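Adenosyl-chloride synthase (Thermotoga maritima, PDB 2ZBV) binds adenosine and probably cleaves S-adenosyl-L-methionine through attack by a small nucleophile such as hydroxide or a halide. Local coordinates at residues F4-G9 against I34-E39; F41-A46 against V67-G72; R161-E166 against N186-L191. All blocks are in the same frame, centred on the assembly; numbering follows the deposited sequence.

Interaction 1 (F4-G9 against I34-E39); sequences FLTDWG and ITHEVE. With ADN (adenosine), chain D.
The imidazole of H36 stands almost upright on the phenyl ring of F4, a T-shaped pair with planes at 83° and centroids 4.5 Å apart. F4 has CG anti to its backbone N, and it presents a face to the CE1 edge of H36, which sits toward the rim. The imidazole nitrogens hold this upright pose: H36 ND1 and T6 OG1 share a hydrogen bond of 2.9 Å, and H36 NE2 is hydrogen-bonded to D33 OD2. T6 OG1 has the crowded position between its own N and C, where it also accepts from W8 N at 3.0 Å to make an ST turn, so two bonds grip the hydroxyl. The T6 methyl CG2 lies over the centre of one face of the W8 indole. L5 and T35 form a parallel bridge. I34 N donates to F4 O at 2.7 Å, T6 N to T35 O at 3.0 Å. Past the strand end G9 N reaches H36 O at 2.6 Å, bent to 137° at the hydrogen, with G9 at backbone angles that call for glycine. L5 CD1 meets V38 CG2 at 3.8 Å, against helix 43-54. D7 turns its carboxylate to adenosine: OD1 accepts from O3' and OD2 from O2', a two-pronged grip on the ribose diol, and OD2 also takes a hydrogen bond from F41 N. F180 of the third subunit packs on D7 and W8. This is the nucleoside site at the C-terminal ends of the neighbouring parallel strands 2-6 and 62-66, completed by the third subunit.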
loop_
_atom_site.group_PDB
_atom_site.type_symbol
_atom_site.label_atom_id
_atom_site.label_comp_id
_atom_site.label_asym_id
_atom_site.label_seq_id
_atom_site.Cartn_x
_atom_site.Cartn_y
_atom_site.Cartn_z
ATOM N N PHE A 4 -2.609 -2.633 12.675
ATOM C CA PHE A 4 -3.845 -2.469 11.897
ATOM C C PHE A 4 -4.037 -3.544 10.815
ATOM O O PHE A 4 -3.203 -3.687 9.916
ATOM C CB PHE A 4 -3.787 -1.060 11.283
ATOM C CG PHE A 4 -5.126 -0.460 10.901
ATOM C CD1 PHE A 4 -6.330 -1.106 11.177
ATOM C CD2 PHE A 4 -5.159 0.775 10.241
ATOM C CE1 PHE A 4 -7.558 -0.530 10.798
ATOM C CE2 PHE A 4 -6.376 1.362 9.855
ATOM C CZ PHE A 4 -7.579 0.701 10.137
ATOM N N LEU A 5 -5.144 -4.286 10.900
ATOM C CA LEU A 5 -5.452 -5.363 9.945
ATOM C C LEU A 5 -6.920 -5.301 9.474
ATOM O O LEU A 5 -7.835 -5.291 10.297
ATOM C CB LEU A 5 -5.168 -6.714 10.617
ATOM C CG LEU A 5 -5.472 -8.056 9.935
ATOM C CD1 LEU A 5 -4.773 -8.144 8.593
ATOM C CD2 LEU A 5 -4.981 -9.194 10.840
ATOM N N THR A 6 -7.141 -5.260 8.157
ATOM C CA THR A 6 -8.500 -5.203 7.596
ATOM C C THR A 6 -8.574 -5.824 6.194
ATOM O O THR A 6 -7.570 -6.273 5.640
ATOM C CB THR A 6 -9.014 -3.745 7.418
ATOM O OG1 THR A 6 -8.423 -3.178 6.241
ATOM C CG2 THR A 6 -8.661 -2.863 8.634
ATOM N N ASP A 7 -9.782 -5.815 5.628
ATOM C CA ASP A 7 -10.032 -6.309 4.278
ATOM C C ASP A 7 -10.533 -5.116 3.457
ATOM O O ASP A 7 -11.187 -5.290 2.434
ATOM C CB ASP A 7 -11.096 -7.425 4.301
ATOM C CG ASP A 7 -12.457 -6.944 4.824
ATOM O OD1 ASP A 7 -12.501 -5.920 5.536
ATOM O OD2 ASP A 7 -13.483 -7.601 4.541
ATOM N N TRP A 8 -10.207 -3.903 3.905
ATOM C CA TRP A 8 -10.674 -2.691 3.232
ATOM C C TRP A 8 -9.963 -2.326 1.932
ATOM O O TRP A 8 -10.544 -1.660 1.082
ATOM C CB TRP A 8 -10.604 -1.483 4.172
ATOM C CG TRP A 8 -11.314 -1.652 5.490
ATOM C CD1 TRP A 8 -12.095 -2.703 5.886
ATOM C CD2 TRP A 8 -11.208 -0.785 6.622
ATOM N NE1 TRP A 8 -12.467 -2.549 7.200
ATOM C CE2 TRP A 8 -11.936 -1.380 7.677
ATOM C CE3 TRP A 8 -10.560 0.438 6.849
ATOM C CZ2 TRP A 8 -12.034 -0.794 8.948
ATOM C CZ3 TRP A 8 -10.656 1.023 8.117
ATOM C CH2 TRP A 8 -11.387 0.403 9.148
ATOM N N GLY A 9 -8.718 -2.755 1.782
ATOM C CA GLY A 9 -7.961 -2.436 0.578
ATOM C C GLY A 9 -7.310 -1.066 0.707
ATOM O O GLY A 9 -7.807 -0.214 1.430
ATOM N N ILE A 34 -0.601 -4.054 9.270
ATOM C CA ILE A 34 -0.213 -5.447 9.151
ATOM C C ILE A 34 -0.519 -5.748 7.684
ATOM O O ILE A 34 0.341 -6.227 6.943
ATOM C CB ILE A 34 -1.036 -6.314 10.131
ATOM C CG1 ILE A 34 -0.592 -5.979 11.568
ATOM C CG2 ILE A 34 -0.836 -7.805 9.836
ATOM C CD1 ILE A 34 -1.401 -6.655 12.659
ATOM N N THR A 35 -1.755 -5.446 7.286
ATOM C CA THR A 35 -2.220 -5.573 5.903
ATOM C C THR A 35 -3.671 -5.148 5.798
ATOM O O THR A 35 -4.446 -5.308 6.731
ATOM C CB THR A 35 -2.111 -6.998 5.304
ATOM O OG1 THR A 35 -2.618 -6.970 3.958
ATOM C CG2 THR A 35 -2.932 -7.992 6.084
ATOM N N HIS A 36 -4.025 -4.589 4.653
ATOM C CA HIS A 36 -5.391 -4.152 4.419
ATOM C C HIS A 36 -5.907 -4.861 3.187
ATOM O O HIS A 36 -6.941 -4.486 2.625
ATOM C CB HIS A 36 -5.417 -2.640 4.222
ATOM C CG HIS A 36 -5.077 -1.880 5.464
ATOM N ND1 HIS A 36 -5.894 -1.874 6.571
ATOM C CD2 HIS A 36 -3.979 -1.162 5.800
ATOM C CE1 HIS A 36 -5.316 -1.185 7.538
ATOM N NE2 HIS A 36 -4.153 -0.743 7.096
ATOM N N GLU A 37 -5.179 -5.900 2.784
ATOM C CA GLU A 37 -5.529 -6.663 1.598
ATOM C C GLU A 37 -6.070 -8.064 1.851
ATOM O O GLU A 37 -5.970 -8.927 0.980
ATOM C CB GLU A 37 -4.326 -6.760 0.658
ATOM C CG GLU A 37 -3.715 -5.422 0.268
ATOM C CD GLU A 37 -4.731 -4.462 -0.309
ATOM O OE1 GLU A 37 -5.551 -4.896 -1.143
ATOM O OE2 GLU A 37 -4.705 -3.270 0.066
ATOM N N VAL A 38 -6.611 -8.313 3.038
ATOM C CA VAL A 38 -7.210 -9.618 3.291
ATOM C C VAL A 38 -8.356 -9.656 2.289
ATOM O O VAL A 38 -9.021 -8.643 2.091
ATOM C CB VAL A 38 -7.827 -9.722 4.706
ATOM C CG1 VAL A 38 -8.622 -11.024 4.823
ATOM C CG2 VAL A 38 -6.736 -9.661 5.765
ATOM N N GLU A 39 -8.589 -10.795 1.649
ATOM C CA GLU A 39 -9.676 -10.871 0.679
ATOM C C GLU A 39 -10.976 -10.516 1.376
ATOM O O GLU A 39 -11.184 -10.869 2.538
ATOM C CB GLU A 39 -9.778 -12.274 0.069
ATOM C CG GLU A 39 -8.474 -12.771 -0.544
ATOM C CD GLU A 39 -7.537 -13.374 0.489
ATOM O OE1 GLU A 39 -7.715 -14.566 0.823
ATOM O OE2 GLU A 39 -6.636 -12.662 0.980
HETATM O "O5'" ADN D . -17.360 -1.781 8.117
HETATM C "C5'" ADN D . -16.264 -2.379 7.414
HETATM C "C4'" ADN D . -16.633 -3.806 7.018
HETATM O "O4'" ADN D . -17.776 -3.849 6.111
HETATM C "C3'" ADN D . -15.489 -4.541 6.279
HETATM O "O3'" ADN D . -14.651 -5.232 7.203
HETATM C "C2'" ADN D . -16.246 -5.472 5.307
HETATM O "O2'" ADN D . -15.971 -6.848 5.571
HETATM C "C1'" ADN D . -17.727 -5.152 5.493
HETATM N N9 ADN D . -18.407 -5.131 4.186
HETATM C C8 ADN D . -18.213 -4.206 3.181
HETATM N N7 ADN D . -18.964 -4.482 2.160
HETATM C C5 ADN D . -19.688 -5.591 2.428
HETATM C C6 ADN D . -20.653 -6.354 1.713
HETATM N N6 ADN D . -21.038 -5.986 0.430
HETATM N N1 ADN D . -21.185 -7.442 2.313
HETATM C C2 ADN D . -20.827 -7.817 3.558
HETATM N N3 ADN D . -19.924 -7.126 4.262
HETATM C C4 ADN D . -19.339 -6.025 3.742
HETATM O O HOH W 1 -10.045 -6.804 0.596
#

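Interaction 2 (F41-A46 against V67-G72); sequences FNVRKA and VDYGVG. With ADN (adenosine), chain D.
V67 is the tight point of this contact, its two methyls fitted against the start of helix 43-54. V67 CG2 reaches A46 CB at 3.6 Å. V67 CG1, anti to the backbone N, meets V43 CG1 at 3.7 Å and lies against the backbone of F41 and N42. No hydrogen bond crosses between the segments; they meet by van der Waals packing. V43 CG1 also touches the edge of the Y69 ring, near its plane, 3.8 Å from Y69 CE2. Beyond this the packing loosens: F41 CB and Y69 CB are 4.1 Å apart, and F41, V43 and Y69 all remain partly open to solvent. The helix start is locally capped, with N42 as N-cap residue accepting from K45 N through OD1 at 2.8 Å, the donor lying above the carboxamide plane. In the other segment D68-V71 form a type I turn soon after strand 62-66, and this turn lines the nucleoside pocket. D68 N donates to adenosine O3' along a nearly straight 167° line, while the D68 carboxylate is paired with R75. F41, at chi1 -24° and far from a staggered torsion, brings its ring against adenosine: F41 CE1 is 3.4 Å from C4 of the base, and O2' lies at the ring edge, in its plane. An alanine here would remove that ring and would probably loosen the hold on the adenine. L244 of the third subunit packs on both F41 and Y69 at the looser end, and Y69 CA comes within 3.4 Å of adenosine N3.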
loop_
_atom_site.group_PDB
_atom_site.type_symbol
_atom_site.label_atom_id
_atom_site.label_comp_id
_atom_site.label_asym_id
_atom_site.label_seq_id
_atom_site.Cartn_x
_atom_site.Cartn_y
_atom_site.Cartn_z
ATOM N N PHE A 41 -14.230 -10.080 3.313
ATOM C CA PHE A 41 -14.935 -10.934 4.267
ATOM C C PHE A 41 -14.203 -12.192 4.719
ATOM O O PHE A 41 -14.775 -13.000 5.455
ATOM C CB PHE A 41 -16.303 -11.358 3.697
ATOM C CG PHE A 41 -16.857 -10.419 2.648
ATOM C CD1 PHE A 41 -17.009 -9.062 2.909
ATOM C CD2 PHE A 41 -17.205 -10.899 1.385
ATOM C CE1 PHE A 41 -17.493 -8.199 1.930
ATOM C CE2 PHE A 41 -17.695 -10.042 0.395
ATOM C CZ PHE A 41 -17.838 -8.687 0.671
ATOM N N ASN A 42 -12.950 -12.376 4.315
ATOM C CA ASN A 42 -12.258 -13.608 4.698
ATOM C C ASN A 42 -11.694 -13.608 6.120
ATOM O O ASN A 42 -10.480 -13.458 6.330
ATOM C CB ASN A 42 -11.138 -13.929 3.705
ATOM C CG ASN A 42 -10.751 -15.396 3.730
ATOM O OD1 ASN A 42 -10.720 -16.017 4.787
ATOM N ND2 ASN A 42 -10.446 -15.952 2.563
ATOM N N VAL A 43 -12.581 -13.796 7.093
ATOM C CA VAL A 43 -12.179 -13.814 8.491
ATOM C C VAL A 43 -11.230 -14.972 8.800
ATOM O O VAL A 43 -10.336 -14.839 9.624
ATOM C CB VAL A 43 -13.417 -13.886 9.427
ATOM C CG1 VAL A 43 -14.260 -12.628 9.276
ATOM C CG2 VAL A 43 -14.243 -15.102 9.097
ATOM N N ARG A 44 -11.415 -16.111 8.145
ATOM C CA ARG A 44 -10.526 -17.250 8.391
ATOM C C ARG A 44 -9.079 -16.877 8.063
ATOM O O ARG A 44 -8.165 -17.153 8.845
ATOM C CB ARG A 44 -10.944 -18.463 7.555
ATOM C CG ARG A 44 -10.103 -19.716 7.836
ATOM C CD ARG A 44 -10.686 -20.941 7.149
ATOM N NE ARG A 44 -12.058 -21.208 7.582
ATOM C CZ ARG A 44 -12.393 -21.662 8.787
ATOM N NH1 ARG A 44 -11.458 -21.909 9.696
ATOM N NH2 ARG A 44 -13.671 -21.858 9.091
ATOM N N LYS A 45 -8.878 -16.255 6.903
ATOM C CA LYS A 45 -7.540 -15.831 6.482
ATOM C C LYS A 45 -7.000 -14.777 7.450
ATOM O O LYS A 45 -5.851 -14.845 7.900
ATOM C CB LYS A 45 -7.593 -15.250 5.063
ATOM C CG LYS A 45 -6.468 -14.259 4.748
ATOM C CD LYS A 45 -5.098 -14.902 4.826
ATOM C CE LYS A 45 -4.583 -15.268 3.450
ATOM N NZ LYS A 45 -4.379 -14.081 2.565
ATOM N N ALA A 46 -7.834 -13.800 7.772
ATOM C CA ALA A 46 -7.425 -12.750 8.695
ATOM C C ALA A 46 -7.002 -13.319 10.063
ATOM O O ALA A 46 -6.042 -12.837 10.662
ATOM C CB ALA A 46 -8.566 -11.736 8.874
ATOM N N VAL A 67 -12.434 -7.124 9.868
ATOM C CA VAL A 67 -12.877 -7.915 8.712
ATOM C C VAL A 67 -14.236 -8.202 9.332
ATOM O O VAL A 67 -14.404 -9.136 10.122
ATOM C CB VAL A 67 -12.058 -9.196 8.536
ATOM C CG1 VAL A 67 -12.571 -9.975 7.324
ATOM C CG2 VAL A 67 -10.588 -8.839 8.346
ATOM N N ASP A 68 -15.204 -7.373 8.968
ATOM C CA ASP A 68 -16.508 -7.408 9.607
ATOM C C ASP A 68 -17.731 -7.430 8.682
ATOM O O ASP A 68 -18.448 -6.443 8.568
ATOM C CB ASP A 68 -16.507 -6.177 10.529
ATOM C CG ASP A 68 -17.679 -6.109 11.459
ATOM O OD1 ASP A 68 -18.321 -7.149 11.722
ATOM O OD2 ASP A 68 -17.928 -4.986 11.949
ATOM N N TYR A 69 -17.987 -8.566 8.041
ATOM C CA TYR A 69 -19.133 -8.668 7.130
ATOM C C TYR A 69 -20.465 -8.490 7.858
ATOM O O TYR A 69 -21.467 -8.126 7.244
ATOM C CB TYR A 69 -19.116 -10.023 6.412
ATOM C CG TYR A 69 -19.172 -11.207 7.360
ATOM C CD1 TYR A 69 -20.390 -11.713 7.810
ATOM C CD2 TYR A 69 -18.000 -11.795 7.833
ATOM C CE1 TYR A 69 -20.442 -12.779 8.715
ATOM C CE2 TYR A 69 -18.036 -12.853 8.736
ATOM C CZ TYR A 69 -19.257 -13.340 9.175
ATOM O OH TYR A 69 -19.283 -14.369 10.088
ATOM N N GLY A 70 -20.477 -8.744 9.164
ATOM C CA GLY A 70 -21.707 -8.616 9.934
ATOM C C GLY A 70 -21.864 -7.251 10.576
ATOM O O GLY A 70 -22.654 -7.072 11.508
ATOM N N VAL A 71 -21.109 -6.281 10.073
ATOM C CA VAL A 71 -21.165 -4.931 10.602
ATOM C C VAL A 71 -22.622 -4.447 10.616
ATOM O O VAL A 71 -23.357 -4.623 9.643
ATOM C CB VAL A 71 -20.289 -3.971 9.750
ATOM C CG1 VAL A 71 -20.856 -3.859 8.325
ATOM C CG2 VAL A 71 -20.202 -2.605 10.415
ATOM N N GLY A 72 -23.046 -3.867 11.735
ATOM C CA GLY A 72 -24.406 -3.363 11.824
ATOM C C GLY A 72 -25.467 -4.352 12.280
ATOM O O GLY A 72 -26.624 -3.973 12.447
HETATM O "O5'" ADN D . -17.360 -1.781 8.117
HETATM C "C5'" ADN D . -16.264 -2.379 7.414
HETATM C "C4'" ADN D . -16.633 -3.806 7.018
HETATM O "O4'" ADN D . -17.776 -3.849 6.111
HETATM C "C3'" ADN D . -15.489 -4.541 6.279
HETATM O "O3'" ADN D . -14.651 -5.232 7.203
HETATM C "C2'" ADN D . -16.246 -5.472 5.307
HETATM O "O2'" ADN D . -15.971 -6.848 5.571
HETATM C "C1'" ADN D . -17.727 -5.152 5.493
HETATM N N9 ADN D . -18.407 -5.131 4.186
HETATM C C8 ADN D . -18.213 -4.206 3.181
HETATM N N7 ADN D . -18.964 -4.482 2.160
HETATM C C5 ADN D . -19.688 -5.591 2.428
HETATM C C6 ADN D . -20.653 -6.354 1.713
HETATM N N6 ADN D . -21.038 -5.986 0.430
HETATM N N1 ADN D . -21.185 -7.442 2.313
HETATM C C2 ADN D . -20.827 -7.817 3.558
HETATM N N3 ADN D . -19.924 -7.126 4.262
HETATM C C4 ADN D . -19.339 -6.025 3.742
#

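Interaction 3 (R161-E166 against N186-L191); sequences RKPVVE and NIPFDL
L191 has CG anti to its backbone N (chi1 -176°), and V165 has CG1 anti to its own N (chi1 172°), which places CG2 beside that N and facing the leucine. The two side chains slide past each other in opposite directions, and V165 CG2 is pressed to 3.3 Å from both L191 CG and L191 CD1, tighter than ordinary van der Waals contact. The other L191 branch, CD2, lies 3.5 Å from P163 O. P163 carries the rest of the contact. Its CG sits 3.4 Å from N186 O and 4.0 Å from P188 CD, the two proline side chains crossing at about a right angle, while CB approaches I187 CG1. N186, with CG in the crowded position between N and C (chi1 66°), lays its ND2 3.7 Å from P163 CD, and its OD1 accepts from E173 N. No hydrogen bond links the segments; the join is van der Waals packing, mostly apolar, with backbone carbonyls against carbons. N186-L191 belongs to the C-terminal domain, and the contact packs the incoming 161-166 chain against the start of helix 189-192, away from the adenosine sites. Strand 164-166 pairs antiparallel with strand 169-177, on which R161, V164 and V165 also pack, while the chain at 186-187 turns out of strand 183-185 into the short helix, where F189 bonds G236 just ahead of strand 237-242.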
loop_
_atom_site.group_PDB
_atom_site.type_symbol
_atom_site.label_atom_id
_atom_site.label_comp_id
_atom_site.label_asym_id
_atom_site.label_seq_id
_atom_site.Cartn_x
_atom_site.Cartn_y
_atom_site.Cartn_z
ATOM N N ARG A 161 -10.298 -27.765 11.735
ATOM C CA ARG A 161 -9.810 -29.117 11.964
ATOM C C ARG A 161 -8.331 -29.003 12.322
ATOM O O ARG A 161 -7.490 -28.800 11.445
ATOM C CB ARG A 161 -9.985 -29.957 10.697
ATOM C CG ARG A 161 -9.406 -31.358 10.780
ATOM C CD ARG A 161 -9.520 -32.068 9.441
ATOM N NE ARG A 161 -8.863 -33.372 9.449
ATOM C CZ ARG A 161 -9.243 -34.401 10.202
ATOM N NH1 ARG A 161 -10.285 -34.287 11.016
ATOM N NH2 ARG A 161 -8.579 -35.547 10.139
ATOM N N LYS A 162 -8.021 -29.120 13.610
ATOM C CA LYS A 162 -6.643 -29.020 14.083
ATOM C C LYS A 162 -5.697 -29.954 13.340
ATOM O O LYS A 162 -6.013 -31.121 13.110
ATOM C CB LYS A 162 -6.568 -29.328 15.584
ATOM C CG LYS A 162 -5.166 -29.710 16.061
ATOM C CD LYS A 162 -4.507 -28.642 16.920
ATOM C CE LYS A 162 -4.973 -28.725 18.364
ATOM N NZ LYS A 162 -4.175 -27.829 19.247
ATOM N N PRO A 163 -4.518 -29.446 12.948
ATOM C CA PRO A 163 -3.559 -30.292 12.235
ATOM C C PRO A 163 -3.025 -31.347 13.198
ATOM O O PRO A 163 -2.571 -31.023 14.297
ATOM C CB PRO A 163 -2.486 -29.299 11.796
ATOM C CG PRO A 163 -2.498 -28.295 12.900
ATOM C CD PRO A 163 -3.981 -28.088 13.133
ATOM N N VAL A 164 -3.093 -32.606 12.791
ATOM C CA VAL A 164 -2.614 -33.689 13.636
ATOM C C VAL A 164 -1.602 -34.568 12.921
ATOM O O VAL A 164 -1.515 -34.569 11.692
ATOM C CB VAL A 164 -3.776 -34.593 14.102
ATOM C CG1 VAL A 164 -4.759 -33.795 14.951
ATOM C CG2 VAL A 164 -4.474 -35.194 12.889
ATOM N N VAL A 165 -0.836 -35.312 13.709
ATOM C CA VAL A 165 0.155 -36.233 13.180
ATOM C C VAL A 165 -0.444 -37.628 13.277
ATOM O O VAL A 165 -0.797 -38.079 14.367
ATOM C CB VAL A 165 1.452 -36.204 14.007
ATOM C CG1 VAL A 165 2.382 -37.320 13.554
ATOM C CG2 VAL A 165 2.129 -34.859 13.860
ATOM N N GLU A 166 -0.573 -38.309 12.145
ATOM C CA GLU A 166 -1.134 -39.651 12.164
ATOM C C GLU A 166 -0.539 -40.591 11.126
ATOM O O GLU A 166 -0.589 -40.332 9.924
ATOM C CB GLU A 166 -2.651 -39.601 11.980
ATOM C CG GLU A 166 -3.104 -38.968 10.682
ATOM C CD GLU A 166 -4.459 -39.478 10.237
ATOM O OE1 GLU A 166 -4.553 -40.673 9.878
ATOM O OE2 GLU A 166 -5.428 -38.691 10.253
ATOM N N ASN A 186 -1.217 -24.600 8.018
ATOM C CA ASN A 186 -1.521 -24.338 9.416
ATOM C C ASN A 186 -0.836 -25.414 10.249
ATOM O O ASN A 186 -1.133 -25.593 11.425
ATOM C CB ASN A 186 -3.035 -24.372 9.641
ATOM C CG ASN A 186 -3.630 -25.747 9.415
ATOM O OD1 ASN A 186 -3.117 -26.539 8.621
ATOM N ND2 ASN A 186 -4.732 -26.034 10.107
ATOM N N ILE A 187 0.095 -26.123 9.618
ATOM C CA ILE A 187 0.848 -27.189 10.271
ATOM C C ILE A 187 2.130 -26.631 10.886
ATOM O O ILE A 187 2.996 -26.123 10.178
ATOM C CB ILE A 187 1.243 -28.286 9.255
ATOM C CG1 ILE A 187 -0.011 -28.888 8.622
ATOM C CG2 ILE A 187 2.071 -29.367 9.945
ATOM C CD1 ILE A 187 0.272 -29.703 7.374
ATOM N N PRO A 188 2.272 -26.718 12.218
ATOM C CA PRO A 188 3.502 -26.186 12.809
ATOM C C PRO A 188 4.675 -27.019 12.310
ATOM O O PRO A 188 4.572 -28.246 12.226
ATOM C CB PRO A 188 3.273 -26.361 14.312
ATOM C CG PRO A 188 1.763 -26.389 14.442
ATOM C CD PRO A 188 1.358 -27.217 13.258
ATOM N N PHE A 189 5.786 -26.374 11.971
ATOM C CA PHE A 189 6.933 -27.135 11.488
ATOM C C PHE A 189 7.429 -28.083 12.577
ATOM O O PHE A 189 8.029 -29.115 12.281
ATOM C CB PHE A 189 8.070 -26.214 11.050
ATOM C CG PHE A 189 9.013 -26.861 10.076
ATOM C CD1 PHE A 189 8.656 -27.005 8.740
ATOM C CD2 PHE A 189 10.230 -27.377 10.503
ATOM C CE1 PHE A 189 9.495 -27.657 7.842
ATOM C CE2 PHE A 189 11.077 -28.032 9.613
ATOM C CZ PHE A 189 10.708 -28.173 8.280
ATOM N N ASP A 190 7.183 -27.726 13.836
ATOM C CA ASP A 190 7.579 -28.569 14.966
ATOM C C ASP A 190 6.776 -29.863 14.928
ATOM O O ASP A 190 7.314 -30.947 15.146
ATOM C CB ASP A 190 7.319 -27.859 16.298
ATOM C CG ASP A 190 8.348 -26.792 16.598
ATOM O OD1 ASP A 190 9.556 -27.078 16.459
ATOM O OD2 ASP A 190 7.950 -25.671 16.985
ATOM N N LEU A 191 5.481 -29.739 14.653
ATOM C CA LEU A 191 4.609 -30.902 14.563
ATOM C C LEU A 191 5.147 -31.799 13.450
ATOM O O LEU A 191 5.239 -33.020 13.600
ATOM C CB LEU A 191 3.181 -30.466 14.231
ATOM C CG LEU A 191 2.144 -31.590 14.212
ATOM C CD1 LEU A 191 1.909 -32.066 15.637
ATOM C CD2 LEU A 191 0.844 -31.101 13.601
#

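Interactions 1 and 2 lie side by side in the N-terminal domain, their centres about 10 Å apart, and both line the adenosine site with help from the third subunit. They touch directly through a salt bridge between E39 and K45. Interaction 1 joins strand 2-6 to the loop leading to helix 43-54; interaction 2 continues from that loop into the helix start, against the loop after strand 62-66. The first is buried and polar, with strand pairing, a doubly bonded threonine hydroxyl and a carboxylate on the ribose; the second is partly buried and apolar. Interaction 3 stands apart at the surface, its centre about 25 Å from that of interaction 2, in the beta-rich C-terminal part of the chain, untouched by other subunits.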